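Local coordinates for sugar ABC transporter (Sugar-binding protein) (Bacillus halodurans, PDB 4YO7), which binds myo-inositol and probably serves as the solute-binding component of a sugar ABC transporter, at residues A231-D237 / V256-D262. Residues are numbered along the deposited sequence; the frame is centred on the assembly and turned at random.
With MG (magnesium ion), chain C; INS (1,2,3,4,5,6-hexahydroxy-cyclohexane), chain F.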
loop_
_atom_site.group_PDB
_atom_site.type_symbol
_atom_site.label_atom_id
_atom_site.label_comp_id
_atom_site.label_asym_id
_atom_site.label_seq_id
_atom_site.Cartn_x
_atom_site.Cartn_y
_atom_site.Cartn_z
ATOM N N ALA A 231 -15.106 -12.309 11.857
ATOM C CA ALA A 231 -14.154 -11.233 11.551
ATOM C C ALA A 231 -14.067 -11.012 10.063
ATOM O O ALA A 231 -14.075 -11.967 9.280
ATOM C CB ALA A 231 -12.780 -11.550 12.094
ATOM N N VAL A 232 -13.985 -9.736 9.698
ATOM C CA VAL A 232 -13.761 -9.314 8.329
ATOM C C VAL A 232 -12.371 -8.712 8.314
ATOM O O VAL A 232 -12.105 -7.754 9.030
ATOM C CB VAL A 232 -14.813 -8.304 7.854
ATOM C CG1 VAL A 232 -14.442 -7.751 6.461
ATOM C CG2 VAL A 232 -16.178 -8.965 7.839
ATOM N N VAL A 233 -11.484 -9.302 7.525
ATOM C CA VAL A 233 -10.081 -8.943 7.531
ATOM C C VAL A 233 -9.723 -8.489 6.121
ATOM O O VAL A 233 -9.753 -9.280 5.176
ATOM C CB VAL A 233 -9.207 -10.132 8.002
ATOM C CG1 VAL A 233 -7.772 -9.731 8.063
ATOM C CG2 VAL A 233 -9.667 -10.591 9.378
ATOM N N ALA A 234 -9.420 -7.205 5.988
ATOM C CA ALA A 234 -9.261 -6.582 4.674
ATOM C C ALA A 234 -7.827 -6.206 4.400
ATOM O O ALA A 234 -7.123 -5.725 5.283
ATOM C CB ALA A 234 -10.142 -5.352 4.575
ATOM N N ASN A 235 -7.397 -6.405 3.160
ATOM C CA ASN A 235 -6.057 -6.028 2.746
ATOM C C ASN A 235 -5.764 -4.509 2.869
ATOM O O ASN A 235 -4.585 -4.113 2.798
ATOM C CB ASN A 235 -5.796 -6.416 1.280
ATOM C CG ASN A 235 -5.575 -7.915 1.014
ATOM O OD1 ASN A 235 -5.441 -8.294 -0.172
ATOM N ND2 ASN A 235 -5.527 -8.762 2.041
ATOM N N ASN A 236 -6.790 -3.643 2.915
ATOM C CA ASN A 236 -6.532 -2.250 3.265
ATOM C C ASN A 236 -7.682 -1.603 3.999
ATOM O O ASN A 236 -8.773 -2.163 4.125
ATOM C CB ASN A 236 -6.148 -1.407 2.020
ATOM C CG ASN A 236 -7.335 -0.950 1.167
ATOM O OD1 ASN A 236 -8.435 -1.501 1.212
ATOM N ND2 ASN A 236 -7.077 0.072 0.338
ATOM N N ASP A 237 -7.412 -0.415 4.503
ATOM C CA ASP A 237 -8.385 0.297 5.316
ATOM C C ASP A 237 -9.617 0.725 4.538
ATOM O O ASP A 237 -10.725 0.689 5.086
ATOM C CB ASP A 237 -7.749 1.548 5.959
ATOM C CG ASP A 237 -6.832 1.223 7.123
ATOM O OD1 ASP A 237 -7.008 0.159 7.770
ATOM O OD2 ASP A 237 -5.944 2.060 7.430
ATOM N N VAL A 256 -19.069 -8.353 14.865
ATOM C CA VAL A 256 -18.020 -8.723 13.927
ATOM C C VAL A 256 -16.775 -7.888 14.205
ATOM O O VAL A 256 -16.878 -6.689 14.397
ATOM C CB VAL A 256 -18.498 -8.517 12.452
ATOM C CG1 VAL A 256 -17.452 -8.878 11.481
ATOM C CG2 VAL A 256 -19.701 -9.384 12.178
ATOM N N ILE A 257 -15.611 -8.536 14.255
ATOM C CA ILE A 257 -14.338 -7.832 14.342
ATOM C C ILE A 257 -13.978 -7.360 12.922
ATOM O O ILE A 257 -14.107 -8.127 11.976
ATOM C CB ILE A 257 -13.236 -8.757 14.935
ATOM C CG1 ILE A 257 -13.555 -9.061 16.405
ATOM C CG2 ILE A 257 -11.837 -8.133 14.804
ATOM C CD1 ILE A 257 -12.594 -10.023 17.054
ATOM N N VAL A 258 -13.567 -6.099 12.773
ATOM C CA VAL A 258 -13.140 -5.563 11.473
ATOM C C VAL A 258 -11.688 -5.121 11.554
ATOM O O VAL A 258 -11.278 -4.440 12.495
ATOM C CB VAL A 258 -14.023 -4.374 11.025
ATOM C CG1 VAL A 258 -13.650 -3.903 9.617
ATOM C CG2 VAL A 258 -15.495 -4.773 11.075
ATOM N N ALA A 259 -10.929 -5.505 10.541
ATOM C CA ALA A 259 -9.510 -5.170 10.451
ATOM C C ALA A 259 -9.149 -4.630 9.073
ATOM O O ALA A 259 -9.633 -5.123 8.046
ATOM C CB ALA A 259 -8.676 -6.394 10.788
ATOM N N GLY A 260 -8.245 -3.638 9.068
ATOM C CA GLY A 260 -7.673 -3.087 7.847
ATOM C C GLY A 260 -6.161 -2.971 7.931
ATOM O O GLY A 260 -5.550 -3.440 8.901
ATOM N N ILE A 261 -5.571 -2.368 6.898
ATOM C CA ILE A 261 -4.139 -2.057 6.833
ATOM C C ILE A 261 -3.997 -0.695 6.185
ATOM O O ILE A 261 -4.694 -0.422 5.212
ATOM C CB ILE A 261 -3.332 -3.138 6.020
ATOM C CG1 ILE A 261 -3.316 -4.464 6.809
ATOM C CG2 ILE A 261 -1.896 -2.674 5.701
ATOM C CD1 ILE A 261 -2.832 -5.669 6.034
ATOM N N ASP A 262 -3.118 0.113 6.787
ATOM C CA ASP A 262 -2.584 1.406 6.316
ATOM C C ASP A 262 -2.523 2.401 7.482
ATOM O O ASP A 262 -1.603 3.193 7.569
ATOM C CB ASP A 262 -3.400 2.050 5.189
ATOM C CG ASP A 262 -3.141 1.436 3.805
ATOM O OD1 ASP A 262 -4.017 1.626 2.940
ATOM O OD2 ASP A 262 -2.095 0.772 3.583
HETATM MG MG MG C . -17.209 -4.745 15.566
HETATM C C1 INS F . -2.344 0.765 -2.712
HETATM C C2 INS F . -3.361 1.351 -1.739
HETATM C C3 INS F . -3.367 0.506 -0.465
HETATM C C4 INS F . -1.982 0.481 0.193
HETATM C C5 INS F . -0.953 -0.068 -0.817
HETATM C C6 INS F . -0.961 0.775 -2.084
HETATM O O1 INS F . -2.291 1.556 -3.932
HETATM O O2 INS F . -2.952 2.682 -1.432
HETATM O O3 INS F . -4.355 1.105 0.425
HETATM O O4 INS F . -1.997 -0.407 1.321
HETATM O O5 INS F . 0.354 0.028 -0.222
HETATM O O6 INS F . -0.012 0.162 -3.041
HETATM O O HOH W 1 -15.762 -3.454 14.793
HETATM O O HOH W 2 -16.199 -5.336 17.315
HETATM O O HOH W 3 -17.505 -3.141 16.869
#
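Val232 lies beside Val258, and Val233 beside Ala259, across the parallel strands 231-234 and 257-259, which with helix 237-249 form a beta-alpha-beta unit of the periplasmic binding protein fold. Val232 N donates to Ile257 O (2.8 Å), Ala259 N to Val232 O, and Ala234 N to Ala259 O. Beyond the strands, Asp237, first residue of the helix, gives a weak N-H bond to Ile261 O, and its side chain lies along residues 260-262. Its CB lies 3.7 Å from Ile261 O; CG, turned anti to the carbonyl carbon (chi1 -75°), comes closer to the same oxygen. OD1 then lies against the Gly260-Ile261 peptide, 3.2 Å from Gly260 C, and is hydrogen-bonded to Thr279 OG1, while OD2 packs 3.4 Å from Asp262 CB and accepts a bond from Thr264 N. Replacing Asp237 with an alanine would probably leave Thr264 N and Thr279 OG1 without this acceptor and let the backbone beside Asp262 shift. At the inositol pocket, Asn236, the N-cap of the helix through OD1 to Met239 N, and Asp262 grip the ligand. Asn236 ND2 donates almost straight (173°) to inositol O3, which in turn donates to Asp262 OD1 at 2.6 Å; inositol O4 donates to Asp262 OD2.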